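Local coordinates for protein galactitol 1-phosphate 5-dehydrogenase (Escherichia coli, PDB 4UEJ) that oxidises galactitol 1-phosphate to D-tagatose 6-phosphate with NAD(+), as a zinc-containing member of the alcohol dehydrogenase family, at residues Leu174-Cys179 / Lys310-Leu316; Glu138-Phe142 / Lys341-Ile345. One frame throughout, in Å; residues are numbered along the deposited sequence.

Interaction 1 of 2, residues Leu174-Cys179 / Lys310-Leu316; sequences LLAIQC and KLSLEPL
Lys-310 reaches segment 174-179 of helix 171-182 through its backbone: one water donates to both its O and the O of Gln-178, at 2.7 Å from Lys-310 O. Its ammonium group pairs with Glu-308 instead. Leu-311 then lays CD2 against Gln-178 CB at 3.7 Å and beside Cys-179 SG. At Ser-312 the contact turns polar, because the primary amide of Gln-178 reads both backbone groups of this residue. Ser-312 N donates to Gln-178 OE1, nearly straight at 168° although tilted from the carbonyl plane; the modelled 2.5 Å is doubtfully short for an amide N-H bond. Gln-178 NE2 returns a bond of 3.0 Å to Ser-312 O, which lies close to the amide plane. Extended beyond CG (chi2 -177°), Gln-178 carries its amide out to the backbone of Ser-312, and the paired bonds fix its rotation. Leu-313 adds CD2 against Leu-175 CD2. Leu-316, in the 3-10 turn, straddles two helix residues: CD1 meets Leu-175 CD2 at 3.6 Å and CD2 meets Leu-174 CD1 at 3.6 Å. The loop, leading from helix 297-307 into strand 317-321, packs against the helix after the glycine-rich turn of the Rossmann-type domain, with Ile-146 of helix 143-155 and Leu-305 on Leu-311.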
ATOM      1  N   LEU A 174      -8.109 -20.516   2.206  1.00  9.31           N
ATOM      2  CA  LEU A 174      -9.317 -21.142   2.698  1.00  9.72           C
ATOM      3  C   LEU A 174      -9.474 -20.911   4.191  1.00 12.14           C
ATOM      4  O   LEU A 174     -10.582 -20.713   4.668  1.00  9.35           O
ATOM      5  CB  LEU A 174      -9.312 -22.639   2.391  1.00 10.73           C
ATOM      6  CG  LEU A 174      -9.429 -22.957   0.902  1.00 11.55           C
ATOM      7  CD1 LEU A 174      -9.184 -24.447   0.622  1.00 13.03           C
ATOM      8  CD2 LEU A 174     -10.816 -22.541   0.408  1.00 12.62           C
ATOM      9  N   LEU A 175      -8.369 -20.949   4.937  1.00  8.89           N
ATOM     10  CA  LEU A 175      -8.436 -20.658   6.375  1.00  8.58           C
ATOM     11  C   LEU A 175      -8.884 -19.216   6.604  1.00 10.66           C
ATOM     12  O   LEU A 175      -9.698 -18.938   7.487  1.00  8.76           O
ATOM     13  CB  LEU A 175      -7.090 -20.914   7.054  1.00  8.42           C
ATOM     14  CG  LEU A 175      -6.737 -22.413   7.181  1.00  9.65           C
ATOM     15  CD1 LEU A 175      -5.245 -22.562   7.518  1.00 14.70           C
ATOM     16  CD2 LEU A 175      -7.576 -23.076   8.228  1.00  9.72           C
ATOM     17  N   ALA A 176      -8.349 -18.307   5.794  1.00  8.14           N
ATOM     18  CA  ALA A 176      -8.708 -16.900   5.893  1.00 11.38           C
ATOM     19  C   ALA A 176     -10.204 -16.671   5.666  1.00  9.14           C
ATOM     20  O   ALA A 176     -10.819 -15.834   6.325  1.00  8.18           O
ATOM     21  CB  ALA A 176      -7.887 -16.076   4.907  1.00  7.09           C
ATOM     22  N   ILE A 177     -10.796 -17.408   4.738  1.00  7.92           N
ATOM     23  CA  ILE A 177     -12.240 -17.333   4.547  1.00  8.37           C
ATOM     24  C   ILE A 177     -12.979 -17.687   5.817  1.00  9.88           C
ATOM     25  O   ILE A 177     -13.869 -16.949   6.249  1.00 12.24           O
ATOM     26  CB  ILE A 177     -12.699 -18.262   3.424  1.00 11.19           C
ATOM     27  CG1 ILE A 177     -12.144 -17.758   2.090  1.00  9.86           C
ATOM     28  CG2 ILE A 177     -14.223 -18.364   3.412  1.00 11.34           C
ATOM     29  CD1 ILE A 177     -12.326 -18.736   0.950  1.00 13.39           C
ATOM     30  N   GLN A 178     -12.601 -18.817   6.414  1.00  9.00           N
ATOM     31  CA  GLN A 178     -13.228 -19.280   7.640  1.00  9.53           C
ATOM     32  C   GLN A 178     -13.066 -18.277   8.775  1.00 11.66           C
ATOM     33  O   GLN A 178     -14.013 -18.028   9.528  1.00 11.97           O
ATOM     34  CB  GLN A 178     -12.653 -20.639   8.048  1.00 13.35           C
ATOM     35  CG  GLN A 178     -12.850 -21.721   7.018  1.00 11.43           C
ATOM     36  CD  GLN A 178     -12.322 -23.053   7.501  1.00 19.73           C
ATOM     37  OE1 GLN A 178     -12.273 -23.300   8.699  1.00 26.98           O
ATOM     38  NE2 GLN A 178     -11.918 -23.914   6.576  1.00 18.41           N
ATOM     39  N   CYS A 179     -11.872 -17.691   8.889  1.00 14.14           N
ATOM     40  CA  CYS A 179     -11.630 -16.720   9.953  1.00 12.73           C
ATOM     41  C   CYS A 179     -12.442 -15.439   9.729  1.00  8.74           C
ATOM     42  O   CYS A 179     -13.039 -14.923  10.667  1.00 12.65           O
ATOM     43  CB  CYS A 179     -10.148 -16.392  10.067  1.00  8.19           C
ATOM     44  SG  CYS A 179      -9.197 -17.775  10.759  1.00 12.22           S
ATOM     45  N   LYS A 310     -15.279 -23.005  15.068  1.00 14.61           N
ATOM     46  CA  LYS A 310     -15.575 -22.017  14.038  1.00 14.37           C
ATOM     47  C   LYS A 310     -14.752 -22.278  12.786  1.00 13.96           C
ATOM     48  O   LYS A 310     -14.987 -21.684  11.737  1.00 17.15           O
ATOM     49  CB  LYS A 310     -15.302 -20.600  14.548  1.00 21.87           C
ATOM     50  CG  LYS A 310     -15.845 -20.300  15.925  1.00 31.58           C
ATOM     51  CD  LYS A 310     -17.317 -19.981  15.899  1.00 39.02           C
ATOM     52  CE  LYS A 310     -17.563 -18.518  16.286  1.00 40.22           C
ATOM     53  NZ  LYS A 310     -17.184 -18.189  17.695  1.00 36.69           N
ATOM     54  N   LEU A 311     -13.759 -23.153  12.907  1.00 16.16           N
ATOM     55  CA  LEU A 311     -12.905 -23.484  11.781  1.00 14.47           C
ATOM     56  C   LEU A 311     -13.075 -24.949  11.420  1.00 21.07           C
ATOM     57  O   LEU A 311     -13.368 -25.779  12.277  1.00 26.58           O
ATOM     58  CB  LEU A 311     -11.439 -23.170  12.100  1.00 17.52           C
ATOM     59  CG  LEU A 311     -11.105 -21.738  12.531  1.00 21.78           C
ATOM     60  CD1 LEU A 311      -9.604 -21.513  12.568  1.00 24.66           C
ATOM     61  CD2 LEU A 311     -11.755 -20.706  11.613  1.00 18.80           C
ATOM     62  N   SER A 312     -12.917 -25.269  10.145  1.00 13.08           N
ATOM     63  CA  SER A 312     -13.044 -26.646   9.704  1.00 16.33           C
ATOM     64  C   SER A 312     -11.780 -27.078   8.975  1.00 15.29           C
ATOM     65  O   SER A 312     -11.461 -26.545   7.918  1.00 18.00           O
ATOM     66  CB  SER A 312     -14.280 -26.783   8.811  1.00 20.31           C
ATOM     67  OG  SER A 312     -14.423 -28.095   8.316  1.00 25.61           O
ATOM     68  N   LEU A 313     -11.057 -28.045   9.529  1.00 14.02           N
ATOM     69  CA  LEU A 313      -9.761 -28.421   8.963  1.00 14.09           C
ATOM     70  C   LEU A 313      -9.810 -29.667   8.084  1.00 15.19           C
ATOM     71  O   LEU A 313      -9.085 -29.762   7.092  1.00 15.49           O
ATOM     72  CB  LEU A 313      -8.737 -28.646  10.081  1.00 13.99           C
ATOM     73  CG  LEU A 313      -8.632 -27.555  11.136  1.00 13.23           C
ATOM     74  CD1 LEU A 313      -7.630 -27.980  12.214  1.00 13.45           C
ATOM     75  CD2 LEU A 313      -8.226 -26.232  10.475  1.00 13.40           C
ATOM     76  N   GLU A 314     -10.649 -30.633   8.445  1.00 17.01           N
ATOM     77  CA  GLU A 314     -10.673 -31.891   7.704  1.00 21.22           C
ATOM     78  C   GLU A 314     -10.775 -31.722   6.171  1.00 17.61           C
ATOM     79  O   GLU A 314     -10.049 -32.395   5.437  1.00 18.38           O
ATOM     80  CB  GLU A 314     -11.816 -32.783   8.209  1.00 24.44           C
ATOM     81  CG  GLU A 314     -11.727 -34.216   7.712  1.00 30.14           C
ATOM     82  CD  GLU A 314     -10.407 -34.875   8.079  1.00 36.85           C
ATOM     83  OE1 GLU A 314      -9.899 -34.614   9.191  1.00 34.01           O
ATOM     84  OE2 GLU A 314      -9.873 -35.636   7.246  1.00 38.86           O
ATOM     85  N   PRO A 315     -11.654 -30.818   5.680  1.00 17.26           N
ATOM     86  CA  PRO A 315     -11.776 -30.738   4.217  1.00 17.97           C
ATOM     87  C   PRO A 315     -10.516 -30.223   3.540  1.00 17.74           C
ATOM     88  O   PRO A 315     -10.367 -30.401   2.340  1.00 20.60           O
ATOM     89  CB  PRO A 315     -12.927 -29.747   3.999  1.00 19.99           C
ATOM     90  CG  PRO A 315     -13.614 -29.624   5.311  1.00 20.13           C
ATOM     91  CD  PRO A 315     -12.612 -29.921   6.357  1.00 16.50           C
ATOM     92  N   LEU A 316      -9.631 -29.590   4.305  1.00 16.69           N
ATOM     93  CA  LEU A 316      -8.418 -29.007   3.754  1.00 16.55           C
ATOM     94  C   LEU A 316      -7.353 -30.050   3.454  1.00 23.28           C
ATOM     95  O   LEU A 316      -6.428 -29.793   2.680  1.00 24.64           O
ATOM     96  CB  LEU A 316      -7.836 -27.970   4.723  1.00 15.73           C
ATOM     97  CG  LEU A 316      -8.765 -26.832   5.130  1.00 15.75           C
ATOM     98  CD1 LEU A 316      -8.112 -25.952   6.185  1.00 13.40           C
ATOM     99  CD2 LEU A 316      -9.134 -26.025   3.905  1.00 18.42           C
TER
HETATM  100  O   HOH W   1     -16.045 -19.653  10.273  1.00 14.21           O

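Interaction 2 of 2, residues Glu138-Phe142 / Lys341-Ile345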
ATOM      1  N   GLU A 138      -3.527 -33.323  15.930  1.00 19.60           N
ATOM      2  CA  GLU A 138      -3.381 -33.069  14.503  1.00 21.74           C
ATOM      3  C   GLU A 138      -3.797 -31.650  14.152  1.00 21.63           C
ATOM      4  O   GLU A 138      -3.179 -31.022  13.292  1.00 21.21           O
ATOM      5  CB  GLU A 138      -4.197 -34.073  13.683  1.00 27.83           C
ATOM      6  CG  GLU A 138      -4.152 -33.826  12.180  1.00 35.51           C
ATOM      7  CD  GLU A 138      -4.936 -34.857  11.383  1.00 38.32           C
ATOM      8  OE1 GLU A 138      -4.547 -36.048  11.404  1.00 41.57           O
ATOM      9  OE2 GLU A 138      -5.933 -34.476  10.728  1.00 37.22           O
ATOM     10  N   ASP A 139      -4.825 -31.133  14.828  1.00 17.79           N
ATOM     11  CA  ASP A 139      -5.312 -29.777  14.542  1.00 15.01           C
ATOM     12  C   ASP A 139      -4.262 -28.725  14.833  1.00 15.66           C
ATOM     13  O   ASP A 139      -4.330 -27.613  14.312  1.00 13.00           O
ATOM     14  CB  ASP A 139      -6.557 -29.432  15.360  1.00 21.07           C
ATOM     15  CG  ASP A 139      -7.757 -30.289  15.010  1.00 29.70           C
ATOM     16  OD1 ASP A 139      -7.620 -31.216  14.180  1.00 29.42           O
ATOM     17  OD2 ASP A 139      -8.837 -30.032  15.585  1.00 28.86           O
ATOM     18  N   GLY A 140      -3.321 -29.063  15.699  1.00 14.41           N
ATOM     19  CA  GLY A 140      -2.312 -28.111  16.125  1.00 13.73           C
ATOM     20  C   GLY A 140      -1.402 -27.690  14.994  1.00 14.45           C
ATOM     21  O   GLY A 140      -0.828 -26.593  15.021  1.00 12.82           O
ATOM     22  N   ALA A 141      -1.261 -28.559  13.999  1.00 13.79           N
ATOM     23  CA  ALA A 141      -0.425 -28.246  12.841  1.00 13.57           C
ATOM     24  C   ALA A 141      -1.025 -27.149  11.979  1.00 14.46           C
ATOM     25  O   ALA A 141      -0.371 -26.651  11.058  1.00 14.25           O
ATOM     26  CB  ALA A 141      -0.190 -29.485  12.000  1.00 14.68           C
ATOM     27  N   PHE A 142      -2.255 -26.744  12.281  1.00 11.70           N
ATOM     28  CA  PHE A 142      -2.894 -25.722  11.456  1.00 10.92           C
ATOM     29  C   PHE A 142      -2.866 -24.357  12.104  1.00 14.36           C
ATOM     30  O   PHE A 142      -3.246 -23.368  11.473  1.00  9.54           O
ATOM     31  CB  PHE A 142      -4.343 -26.108  11.137  1.00 11.26           C
ATOM     32  CG  PHE A 142      -4.459 -27.161  10.077  1.00 12.84           C
ATOM     33  CD1 PHE A 142      -4.401 -28.498  10.410  1.00 13.03           C
ATOM     34  CD2 PHE A 142      -4.594 -26.808   8.743  1.00 15.94           C
ATOM     35  CE1 PHE A 142      -4.505 -29.479   9.432  1.00 20.83           C
ATOM     36  CE2 PHE A 142      -4.696 -27.783   7.762  1.00 19.55           C
ATOM     37  CZ  PHE A 142      -4.647 -29.123   8.111  1.00 15.89           C
ATOM     38  N   LYS A 341      -3.748 -29.678   1.808  1.00 21.72           N
ATOM     39  CA  LYS A 341      -2.729 -29.829   2.845  1.00 20.75           C
ATOM     40  C   LYS A 341      -2.200 -31.252   2.874  1.00 25.47           C
ATOM     41  O   LYS A 341      -2.949 -32.209   3.077  1.00 22.17           O
ATOM     42  CB  LYS A 341      -3.275 -29.443   4.219  1.00 16.93           C
ATOM     43  CG  LYS A 341      -2.248 -29.573   5.345  1.00 19.86           C
ATOM     44  CD  LYS A 341      -1.005 -28.709   5.105  1.00 16.56           C
ATOM     45  CE  LYS A 341      -1.381 -27.226   5.026  1.00 15.58           C
ATOM     46  NZ  LYS A 341      -0.199 -26.322   4.937  1.00 16.39           N
ATOM     47  N   VAL A 342      -0.904 -31.385   2.638  1.00 19.92           N
ATOM     48  CA  VAL A 342      -0.232 -32.661   2.771  1.00 21.03           C
ATOM     49  C   VAL A 342       0.378 -32.751   4.167  1.00 24.36           C
ATOM     50  O   VAL A 342       1.251 -31.959   4.518  1.00 19.96           O
ATOM     51  CB  VAL A 342       0.853 -32.828   1.702  1.00 26.25           C
ATOM     52  CG1 VAL A 342       1.599 -34.147   1.888  1.00 23.56           C
ATOM     53  CG2 VAL A 342       0.232 -32.743   0.308  1.00 26.20           C
ATOM     54  N   LEU A 343      -0.096 -33.696   4.970  1.00 23.67           N
ATOM     55  CA  LEU A 343       0.403 -33.836   6.334  1.00 20.32           C
ATOM     56  C   LEU A 343       1.345 -35.012   6.482  1.00 21.66           C
ATOM     57  O   LEU A 343       1.068 -36.106   6.001  1.00 22.76           O
ATOM     58  CB  LEU A 343      -0.745 -34.006   7.321  1.00 23.08           C
ATOM     59  CG  LEU A 343      -1.661 -32.819   7.580  1.00 24.97           C
ATOM     60  CD1 LEU A 343      -2.810 -33.258   8.483  1.00 18.28           C
ATOM     61  CD2 LEU A 343      -0.858 -31.687   8.202  1.00 17.55           C
ATOM     62  N   LEU A 344       2.461 -34.770   7.157  1.00 21.69           N
ATOM     63  CA  LEU A 344       3.294 -35.849   7.655  1.00 22.93           C
ATOM     64  C   LEU A 344       2.782 -36.251   9.030  1.00 22.78           C
ATOM     65  O   LEU A 344       2.648 -35.410   9.929  1.00 21.81           O
ATOM     66  CB  LEU A 344       4.759 -35.423   7.730  1.00 23.28           C
ATOM     67  CG  LEU A 344       5.708 -36.386   8.444  1.00 24.57           C
ATOM     68  CD1 LEU A 344       5.893 -37.679   7.669  1.00 26.13           C
ATOM     69  CD2 LEU A 344       7.045 -35.721   8.668  1.00 24.76           C
ATOM     70  N   ILE A 345       2.466 -37.532   9.174  1.00 23.90           N
ATOM     71  CA  ILE A 345       2.026 -38.098  10.441  1.00 24.20           C
ATOM     72  C   ILE A 345       3.002 -39.202  10.856  1.00 28.67           C
ATOM     73  O   ILE A 345       2.844 -40.359  10.444  1.00 28.14           O
ATOM     74  CB  ILE A 345       0.578 -38.668  10.331  1.00 26.57           C
ATOM     75  CG1 ILE A 345      -0.391 -37.600   9.801  1.00 22.86           C
ATOM     76  CG2 ILE A 345       0.104 -39.238  11.666  1.00 29.37           C
ATOM     77  CD1 ILE A 345      -0.450 -36.334  10.637  1.00 23.32           C
TER
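Strand 341-344 and the turn 138-142 run at a side-chain packing distance, their nearest CA atoms 8.4 Å apart between Glu-138 and Ile-345 and 8.6 Å apart between Ala-141 and Leu-343, with no hydrogen bond between them. Leu-343 projects from the strand into the turn and divides its two methyls. CD1 lies 3.9 Å from Glu-138 CD and 4.2 Å from Phe-142 CE1, whereas CD2 faces Ala-141 CB more loosely, at 4.4 Å. Glu-138 approaches as an extended arm: its CG stands anti to the backbone N (chi1 177°), and the next torsion is also extended. CG and the carboxylate cross Leu-343 CD1 obliquely, and OE2 forms a salt bridge with Arg-320. Ile-345 CD1 comes to Glu-138 OE1 at a loose 4.2 Å, at about a right angle to the glutamate chain. At the other end of the strand, Phe-142 and Lys-341 pass in opposite directions, with ring atom CZ 3.7 Å from Lys-341 CG and the ring oblique to that methylene. The lysine chain bends at chi2 and chi3 (59° and 61°), which folds its methylenes before the ammonium group reaches Glu-60 and Leu-37 O. Ile-317 of strand 317-321 packs on Glu-138, Phe-142 and Leu-343, and Ser-34 of strand 27-36 on Glu-138, Ala-141 and Leu-343. Chemically, no polar bond links the segments: Lys-341 contributes methylenes, and Glu-138 sets CG and its carboxylate against aliphatic methyls while its charge is paired with Arg-320. The Lys-341 side chain is about 5 Å from that of Cys-38, a zinc ligand, and about 7 Å from the zinc ion itself, so the contact adjoins the metal site.

The centres of interactions 1 and 2 lie 13 Å apart, and the two contacts meet directly. Along the chain the order is 138-142, 174-179, 310-316, 341-345, so interaction 1 is nested inside the loop closed by interaction 2. Leu-316 O and Lys-341 N, 2.8 Å apart, probably form a hydrogen bond where strands 317-321 and 341-344 pair in parallel, and Leu-313 CD1 packs on Asp-139 CB and, at 3.7 Å, Phe-142 CD1. Arg-320 takes a salt bridge from Glu-314 and from Glu-138. In interaction 1, helix 171-182 of the Rossmann-type domain receives loop 310-316, whereas interaction 2 belongs with the mixed sheet of the catalytic domain. Segment 310-316 therefore touches both domains.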